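Local coordinates for capsule biosynthesis protein CapD proenzyme (Bacillus anthracis, PDB 3G9K) that cleaves the poly-gamma-D-glutamate capsule and joins it by an amide bond to meso-diaminopimelic acid of the peptidoglycan, also releasing shorter capsule fragments, at residues G121-Q125 with K184-E188; K133-D139 with T169-Q175. All blocks are in the same frame, centred on the assembly; numbering follows the deposited sequence.

How the contacts relate
Both contacts lie in the larger, N-terminal part of the gamma-glutamyltransferase fold, the piece that this chain represents, and they join the same two chain runs, helix 120-133 with strand 135-136 and strand 172-173 with helix 176-188, so that helices pair at one end and strands at the other. The order along the chain is 121-125, 133-139, 169-175, 184-188: helix 120-133 leads from contact 1 into contact 2, and helix 176-188 leads back. Helix 139-152 lies in the connection of about 30 residues between the two strands. The centres are 22 Å apart and the nearest atoms about 8 Å, without touching.

Contact 1: residues G121-Q125 with K184-E188; sequences GELLQ and KIQKE
Segments 121-125 and 184-188 are both helical and run nearly antiparallel, their N-to-C directions 171° apart and their axes 9.4 Å apart at closest approach. Gly121 sits opposite Gln186, with a CA-CA distance of 5.2 Å, the nearest backbone approach between the two. Gln186 bridges the gap with an extended side chain (chi1 and chi2 both t). Its NE2 donates to the backbone Gly121 O at 3.1 Å and to the side-chain oxygen Gln125 OE1 at 2.6 Å. Gln125, one turn on from Gly121, is set for this by chi1 t and chi2 p. A water completes the polar side, donating to Gln125 OE1 at 3.1 Å and to Gln186 OE1 at 2.7 Å. This is an antiparallel helix pair in the helical part of the larger, N-terminal piece of this gamma-glutamyltransferase, an Ntn-hydrolase relative, joining the start of helix 120-133 to the end of helix 176-188; the two segments bury 223 Å² between them. Leu124 (chi1 -90°, chi2 p) points toward the other helix and brings CD2 to 3.5 Å from Ile185 CG2 and 4.1 Å from Gln186 CB. Both Leu124 and Ile185 also pack on Tyr53 of helix 44-58, which places the apolar side of the pair against the interior. Within 184-188, Lys184 NZ forms a salt bridge to Glu188 OE1 at 3.1 Å, one helical turn on.

Contact 2: residues K133-D139 with T169-Q175; sequences KGFKVDD and TGETLIQ
Four backbone hydrogen bonds and one side-chain bond tie 133-139 to 169-175. Phe135 and Leu173 form an antiparallel hydrogen-bonded pair, CA-CA 5.6 Å: Phe135 N to Leu173 O is 3.2 Å and Leu173 N to Phe135 O 2.9 Å. Lys136 and Thr172 follow as a non-hydrogen-bonded pair with CA atoms 4.5 Å apart. Beyond Thr172 the pairing ends in a G1 beta bulge: Gly170 and Glu171 together face Val137, with Val137 N donating to Glu171 O and Gly170 N to Val137 O, each 2.8 Å. Past the bulge, Thr169 OG1 donates to Asp139 OD1 at 2.7 Å. The result is a two-stranded antiparallel ribbon between helices. Gly134, phi 107°, is the first residue after helix 120-133 to leave helical angles; its CA lies 3.2 Å from Leu173 O, and a CB would clash with Thr172 CG2. At the backbone angles of Gly170 (phi 93°, psi -20°), a CB would jam against Thr169 O. Asp138 is the N-cap of helix 139-152, its OD1 accepting from Leu141 N, while Gln175 occupies the N-cap position of helix 176-188 and sends NE2 to Val57 O. Phe135 (chi1 p) and Leu173 (chi1 t, chi2 p) share one face of the ribbon, Phe135 CE2 meeting Leu173 CD2 at 3.9 Å; Val137 CG1 packs on Leu173 CB at 3.6 Å. Leu141 of helix 139-152 lies against Phe135 and Leu173. The ribbon is therefore amphipathic: main-chain bonds fix its register, Phe135, Val137 and Leu173 are buried, and Lys136 and Thr172, on the other face, meet solvent.

Contact 1: residues G121-Q125 with K184-E188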
ATOM      1  N   GLY A 121     -12.248  20.235   4.759  1.00 21.25           N
ATOM      2  CA  GLY A 121     -11.327  21.304   4.504  1.00 20.36           C
ATOM      3  C   GLY A 121     -10.103  21.254   5.377  1.00 20.73           C
ATOM      4  O   GLY A 121      -9.008  21.374   4.924  1.00 22.47           O
ATOM      5  N   GLU A 122     -10.323  21.083   6.654  1.00 20.77           N
ATOM      6  CA  GLU A 122      -9.243  21.009   7.640  1.00 21.72           C
ATOM      7  C   GLU A 122      -8.247  19.887   7.345  1.00 21.05           C
ATOM      8  O   GLU A 122      -7.040  20.037   7.515  1.00 22.68           O
ATOM      9  CB  GLU A 122      -9.785  20.714   9.047  1.00 22.48           C
ATOM     10  CG  GLU A 122     -10.693  21.708   9.655  1.00 25.00           C
ATOM     11  CD  GLU A 122     -11.180  21.287  11.054  1.00 25.14           C
ATOM     12  OE1 GLU A 122     -10.621  20.334  11.663  1.00 31.68           O
ATOM     13  OE2 GLU A 122     -12.116  21.911  11.556  1.00 30.18           O
ATOM     14  N   LEU A 123      -8.781  18.745   6.955  1.00 18.54           N
ATOM     15  CA  LEU A 123      -7.977  17.568   6.660  1.00 18.65           C
ATOM     16  C   LEU A 123      -7.062  17.679   5.424  1.00 18.63           C
ATOM     17  O   LEU A 123      -6.023  17.030   5.393  1.00 18.19           O
ATOM     18  CB  LEU A 123      -8.911  16.391   6.533  1.00 18.35           C
ATOM     19  CG  LEU A 123      -9.843  16.127   7.726  1.00 19.85           C
ATOM     20  CD1 LEU A 123     -10.734  14.904   7.437  1.00 17.08           C
ATOM     21  CD2 LEU A 123      -9.096  15.914   9.078  1.00 18.11           C
ATOM     22  N   LEU A 124      -7.423  18.545   4.451  1.00 18.20           N
ATOM     23  CA  LEU A 124      -6.612  18.762   3.253  1.00 19.18           C
ATOM     24  C   LEU A 124      -5.520  19.768   3.488  1.00 19.75           C
ATOM     25  O   LEU A 124      -4.566  19.825   2.728  1.00 18.60           O
ATOM     26  CB  LEU A 124      -7.501  19.217   2.079  1.00 19.93           C
ATOM     27  CG  LEU A 124      -8.080  18.098   1.203  1.00 22.06           C
ATOM     28  CD1 LEU A 124      -8.961  17.197   1.990  1.00 25.10           C
ATOM     29  CD2 LEU A 124      -8.860  18.681  -0.003  1.00 22.96           C
ATOM     30  N   GLN A 125      -5.652  20.574   4.549  1.00 20.95           N
ATOM     31  CA  GLN A 125      -4.761  21.699   4.731  1.00 20.72           C
ATOM     32  C   GLN A 125      -3.296  21.310   4.937  1.00 20.38           C
ATOM     33  O   GLN A 125      -2.431  21.948   4.386  1.00 19.88           O
ATOM     34  CB  GLN A 125      -5.242  22.658   5.852  1.00 20.88           C
ATOM     35  CG  GLN A 125      -4.558  24.014   5.803  1.00 21.11           C
ATOM     36  CD  GLN A 125      -4.940  24.818   4.579  1.00 19.90           C
ATOM     37  OE1 GLN A 125      -6.116  24.939   4.246  1.00 22.88           O
ATOM     38  NE2 GLN A 125      -3.969  25.357   3.919  1.00 19.99           N
ATOM     39  N   LYS A 184      -8.639  23.789  -4.896  1.00 20.26           N
ATOM     40  CA  LYS A 184      -9.924  23.669  -5.610  1.00 20.31           C
ATOM     41  C   LYS A 184     -10.767  22.548  -5.045  1.00 19.98           C
ATOM     42  O   LYS A 184     -11.966  22.684  -4.873  1.00 19.07           O
ATOM     43  CB  LYS A 184      -9.705  23.429  -7.116  1.00 21.10           C
ATOM     44  CG  LYS A 184     -10.925  23.828  -7.995  1.00 21.19           C
ATOM     45  CD  LYS A 184     -10.539  23.797  -9.468  1.00 22.23           C
ATOM     46  CE  LYS A 184     -11.558  24.463 -10.388  1.00 23.79           C
ATOM     47  NZ  LYS A 184     -12.856  23.805 -10.510  1.00 23.42           N
ATOM     48  N   ILE A 185     -10.125  21.425  -4.783  1.00 19.07           N
ATOM     49  CA  ILE A 185     -10.781  20.295  -4.132  1.00 17.91           C
ATOM     50  C   ILE A 185     -11.227  20.714  -2.700  1.00 17.53           C
ATOM     51  O   ILE A 185     -12.307  20.333  -2.241  1.00 17.63           O
ATOM     52  CB  ILE A 185      -9.817  19.091  -4.065  1.00 18.90           C
ATOM     53  CG1 ILE A 185      -9.561  18.504  -5.448  1.00 17.64           C
ATOM     54  CG2 ILE A 185     -10.321  18.023  -3.104  1.00 17.09           C
ATOM     55  CD1 ILE A 185      -8.391  17.538  -5.502  1.00 16.98           C
ATOM     56  N   GLN A 186     -10.380  21.466  -2.003  1.00 17.01           N
ATOM     57  CA  GLN A 186     -10.690  21.934  -0.637  1.00 18.57           C
ATOM     58  C   GLN A 186     -11.979  22.787  -0.664  1.00 19.52           C
ATOM     59  O   GLN A 186     -12.836  22.635   0.205  1.00 19.96           O
ATOM     60  CB  GLN A 186      -9.534  22.705  -0.047  1.00 18.19           C
ATOM     61  CG  GLN A 186      -9.774  23.242   1.382  1.00 18.60           C
ATOM     62  CD  GLN A 186      -8.588  24.006   1.838  1.00 17.16           C
ATOM     63  OE1 GLN A 186      -8.180  24.941   1.171  1.00 21.06           O
ATOM     64  NE2 GLN A 186      -7.998  23.604   2.958  1.00 17.63           N
ATOM     65  N   LYS A 187     -12.095  23.662  -1.657  1.00 21.27           N
ATOM     66  CA  LYS A 187     -13.270  24.547  -1.808  1.00 21.26           C
ATOM     67  C   LYS A 187     -14.502  23.847  -2.371  1.00 21.95           C
ATOM     68  O   LYS A 187     -15.626  24.023  -1.857  1.00 22.17           O
ATOM     69  CB  LYS A 187     -12.932  25.714  -2.703  1.00 22.01           C
ATOM     70  CG  LYS A 187     -14.161  26.564  -3.008  1.00 22.63           C
ATOM     71  CD  LYS A 187     -13.765  27.846  -3.648  1.00 25.22           C
ATOM     72  CE  LYS A 187     -14.879  28.869  -3.618  1.00 28.03           C
ATOM     73  NZ  LYS A 187     -14.237  30.162  -3.958  1.00 32.01           N
ATOM     74  N   GLU A 188     -14.323  23.054  -3.422  1.00 20.29           N
ATOM     75  CA  GLU A 188     -15.486  22.510  -4.165  1.00 20.00           C
ATOM     76  C   GLU A 188     -15.850  21.059  -3.880  1.00 19.14           C
ATOM     77  O   GLU A 188     -16.878  20.558  -4.350  1.00 18.48           O
ATOM     78  CB  GLU A 188     -15.260  22.691  -5.672  1.00 20.12           C
ATOM     79  CG  GLU A 188     -14.834  24.103  -6.074  1.00 19.97           C
ATOM     80  CD  GLU A 188     -14.649  24.244  -7.559  1.00 22.66           C
ATOM     81  OE1 GLU A 188     -14.979  23.272  -8.283  1.00 26.23           O
ATOM     82  OE2 GLU A 188     -14.241  25.348  -7.992  1.00 30.77           O
TER
HETATM   83  O   HOH W   1      -6.035  26.487   1.540  1.00 38.28           O

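Contact 2: residues K133-D139 with T169-Q175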
ATOM      1  N   LYS A 133       4.063  25.661   0.373  1.00 25.61           N
ATOM      2  CA  LYS A 133       5.265  26.118   1.062  1.00 27.09           C
ATOM      3  C   LYS A 133       6.484  25.255   0.763  1.00 26.92           C
ATOM      4  O   LYS A 133       7.604  25.733   0.856  1.00 27.66           O
ATOM      5  CB  LYS A 133       5.031  26.185   2.572  1.00 28.06           C
ATOM      6  CG  LYS A 133       3.801  26.976   3.001  1.00 30.85           C
ATOM      7  CD  LYS A 133       3.898  28.428   2.682  1.00 34.88           C
ATOM      8  CE  LYS A 133       2.726  29.216   3.276  1.00 35.27           C
ATOM      9  NZ  LYS A 133       2.765  29.289   4.789  1.00 39.99           N
ATOM     10  N   GLY A 134       6.274  23.972   0.462  1.00 26.32           N
ATOM     11  CA  GLY A 134       7.369  23.096   0.087  1.00 25.55           C
ATOM     12  C   GLY A 134       7.713  22.099   1.174  1.00 24.40           C
ATOM     13  O   GLY A 134       7.184  22.161   2.278  1.00 23.05           O
ATOM     14  N   PHE A 135       8.584  21.155   0.825  1.00 24.45           N
ATOM     15  CA  PHE A 135       9.144  20.196   1.781  1.00 25.03           C
ATOM     16  C   PHE A 135      10.535  19.794   1.305  1.00 25.30           C
ATOM     17  O   PHE A 135      10.861  19.943   0.141  1.00 24.52           O
ATOM     18  CB  PHE A 135       8.256  18.953   1.890  1.00 23.99           C
ATOM     19  CG  PHE A 135       8.317  18.081   0.695  1.00 23.45           C
ATOM     20  CD1 PHE A 135       9.111  16.931   0.686  1.00 25.22           C
ATOM     21  CD2 PHE A 135       7.590  18.396  -0.434  1.00 23.07           C
ATOM     22  CE1 PHE A 135       9.184  16.125  -0.427  1.00 22.28           C
ATOM     23  CE2 PHE A 135       7.658  17.594  -1.548  1.00 21.92           C
ATOM     24  CZ  PHE A 135       8.481  16.470  -1.554  1.00 21.45           C
ATOM     25  N   LYS A 136      11.366  19.311   2.220  1.00 26.87           N
ATOM     26  CA  LYS A 136      12.742  18.955   1.882  1.00 28.30           C
ATOM     27  C   LYS A 136      12.764  17.608   1.208  1.00 28.94           C
ATOM     28  O   LYS A 136      12.283  16.620   1.779  1.00 27.82           O
ATOM     29  CB  LYS A 136      13.625  18.915   3.136  1.00 29.19           C
ATOM     30  CG  LYS A 136      14.313  20.271   3.423  1.00 31.29           C
ATOM     31  CD  LYS A 136      15.428  20.129   4.507  1.00 32.73           C
ATOM     32  CE  LYS A 136      16.656  19.315   4.005  1.00 36.72           C
ATOM     33  NZ  LYS A 136      17.602  18.834   5.072  1.00 38.02           N
ATOM     34  N   VAL A 137      13.310  17.547   0.002  1.00 29.28           N
ATOM     35  CA  VAL A 137      13.338  16.270  -0.699  1.00 30.73           C
ATOM     36  C   VAL A 137      14.377  15.374  -0.022  1.00 31.18           C
ATOM     37  O   VAL A 137      15.339  15.867   0.574  1.00 31.22           O
ATOM     38  CB  VAL A 137      13.504  16.397  -2.262  1.00 30.86           C
ATOM     39  CG1 VAL A 137      12.949  17.724  -2.790  1.00 29.68           C
ATOM     40  CG2 VAL A 137      14.902  16.204  -2.710  1.00 30.15           C
ATOM     41  N   ASP A 138      14.121  14.072  -0.049  1.00 32.52           N
ATOM     42  CA  ASP A 138      15.032  13.080   0.516  1.00 33.27           C
ATOM     43  C   ASP A 138      15.771  12.318  -0.570  1.00 34.23           C
ATOM     44  O   ASP A 138      15.511  12.484  -1.768  1.00 33.78           O
ATOM     45  CB  ASP A 138      14.283  12.098   1.439  1.00 33.95           C
ATOM     46  CG  ASP A 138      13.163  11.341   0.748  1.00 36.05           C
ATOM     47  OD1 ASP A 138      12.924  11.511  -0.455  1.00 41.34           O
ATOM     48  OD2 ASP A 138      12.481  10.570   1.434  1.00 41.00           O
ATOM     49  N   ASP A 139      16.690  11.461  -0.134  1.00 34.49           N
ATOM     50  CA  ASP A 139      17.483  10.644  -1.043  1.00 34.75           C
ATOM     51  C   ASP A 139      16.647   9.721  -1.920  1.00 33.91           C
ATOM     52  O   ASP A 139      17.020   9.452  -3.057  1.00 34.23           O
ATOM     53  CB  ASP A 139      18.517   9.837  -0.248  1.00 35.58           C
ATOM     54  CG  ASP A 139      19.544  10.735   0.442  1.00 38.93           C
ATOM     55  OD1 ASP A 139      20.385  11.351  -0.264  1.00 40.69           O
ATOM     56  OD2 ASP A 139      19.497  10.842   1.696  1.00 44.35           O
ATOM     57  N   THR A 169      18.702  15.816  -2.836  1.00 36.50           N
ATOM     58  CA  THR A 169      18.402  15.627  -1.432  1.00 36.84           C
ATOM     59  C   THR A 169      18.698  16.900  -0.688  1.00 36.04           C
ATOM     60  O   THR A 169      19.688  17.587  -0.965  1.00 36.69           O
ATOM     61  CB  THR A 169      19.240  14.501  -0.847  1.00 37.20           C
ATOM     62  OG1 THR A 169      18.885  13.285  -1.512  1.00 40.12           O
ATOM     63  CG2 THR A 169      19.004  14.362   0.657  1.00 38.77           C
ATOM     64  N   GLY A 170      17.800  17.250   0.219  1.00 35.20           N
ATOM     65  CA  GLY A 170      17.964  18.439   1.021  1.00 34.30           C
ATOM     66  C   GLY A 170      17.306  19.666   0.454  1.00 33.85           C
ATOM     67  O   GLY A 170      17.039  20.609   1.193  1.00 34.56           O
ATOM     68  N   GLU A 171      17.018  19.659  -0.845  1.00 32.96           N
ATOM     69  CA  GLU A 171      16.456  20.835  -1.521  1.00 32.34           C
ATOM     70  C   GLU A 171      14.970  20.933  -1.210  1.00 30.94           C
ATOM     71  O   GLU A 171      14.336  19.916  -0.954  1.00 30.47           O
ATOM     72  CB  GLU A 171      16.671  20.741  -3.041  1.00 32.85           C
ATOM     73  CG  GLU A 171      18.131  20.845  -3.468  1.00 36.57           C
ATOM     74  CD  GLU A 171      18.659  22.263  -3.361  1.00 40.28           C
ATOM     75  OE1 GLU A 171      18.204  23.121  -4.147  1.00 42.64           O
ATOM     76  OE2 GLU A 171      19.529  22.521  -2.499  1.00 44.17           O
ATOM     77  N   THR A 172      14.426  22.144  -1.225  1.00 28.98           N
ATOM     78  CA  THR A 172      12.996  22.349  -1.009  1.00 28.42           C
ATOM     79  C   THR A 172      12.241  22.248  -2.337  1.00 27.63           C
ATOM     80  O   THR A 172      12.534  22.979  -3.288  1.00 27.70           O
ATOM     81  CB  THR A 172      12.707  23.700  -0.361  1.00 28.30           C
ATOM     82  OG1 THR A 172      13.312  23.737   0.931  1.00 29.37           O
ATOM     83  CG2 THR A 172      11.199  23.946  -0.222  1.00 28.25           C
ATOM     84  N   LEU A 173      11.318  21.296  -2.413  1.00 25.35           N
ATOM     85  CA  LEU A 173      10.441  21.189  -3.579  1.00 24.46           C
ATOM     86  C   LEU A 173       9.105  21.832  -3.286  1.00 23.03           C
ATOM     87  O   LEU A 173       8.400  21.390  -2.366  1.00 23.06           O
ATOM     88  CB  LEU A 173      10.233  19.717  -3.918  1.00 23.50           C
ATOM     89  CG  LEU A 173       9.222  19.394  -5.017  1.00 23.79           C
ATOM     90  CD1 LEU A 173       9.601  20.065  -6.353  1.00 20.32           C
ATOM     91  CD2 LEU A 173       9.110  17.885  -5.113  1.00 23.36           C
ATOM     92  N   ILE A 174       8.773  22.847  -4.093  1.00 21.92           N
ATOM     93  CA  ILE A 174       7.536  23.614  -4.042  1.00 21.60           C
ATOM     94  C   ILE A 174       6.681  23.197  -5.256  1.00 20.40           C
ATOM     95  O   ILE A 174       7.206  23.059  -6.365  1.00 20.53           O
ATOM     96  CB  ILE A 174       7.754  25.151  -4.115  1.00 21.44           C
ATOM     97  CG1 ILE A 174       8.464  25.663  -2.828  1.00 22.25           C
ATOM     98  CG2 ILE A 174       6.417  25.833  -4.297  1.00 20.78           C
ATOM     99  CD1 ILE A 174       9.083  27.167  -2.891  1.00 22.11           C
ATOM    100  N   GLN A 175       5.400  22.918  -5.000  1.00 20.86           N
ATOM    101  CA  GLN A 175       4.446  22.395  -6.016  1.00 20.52           C
ATOM    102  C   GLN A 175       3.184  23.273  -6.126  1.00 20.19           C
ATOM    103  O   GLN A 175       2.080  22.899  -5.681  1.00 18.45           O
ATOM    104  CB  GLN A 175       4.070  20.915  -5.714  1.00 20.23           C
ATOM    105  CG  GLN A 175       5.221  19.920  -5.870  1.00 19.72           C
ATOM    106  CD  GLN A 175       4.856  18.507  -5.514  1.00 20.30           C
ATOM    107  OE1 GLN A 175       4.510  17.698  -6.375  1.00 19.61           O
ATOM    108  NE2 GLN A 175       4.948  18.198  -4.234  1.00 15.44           N
TER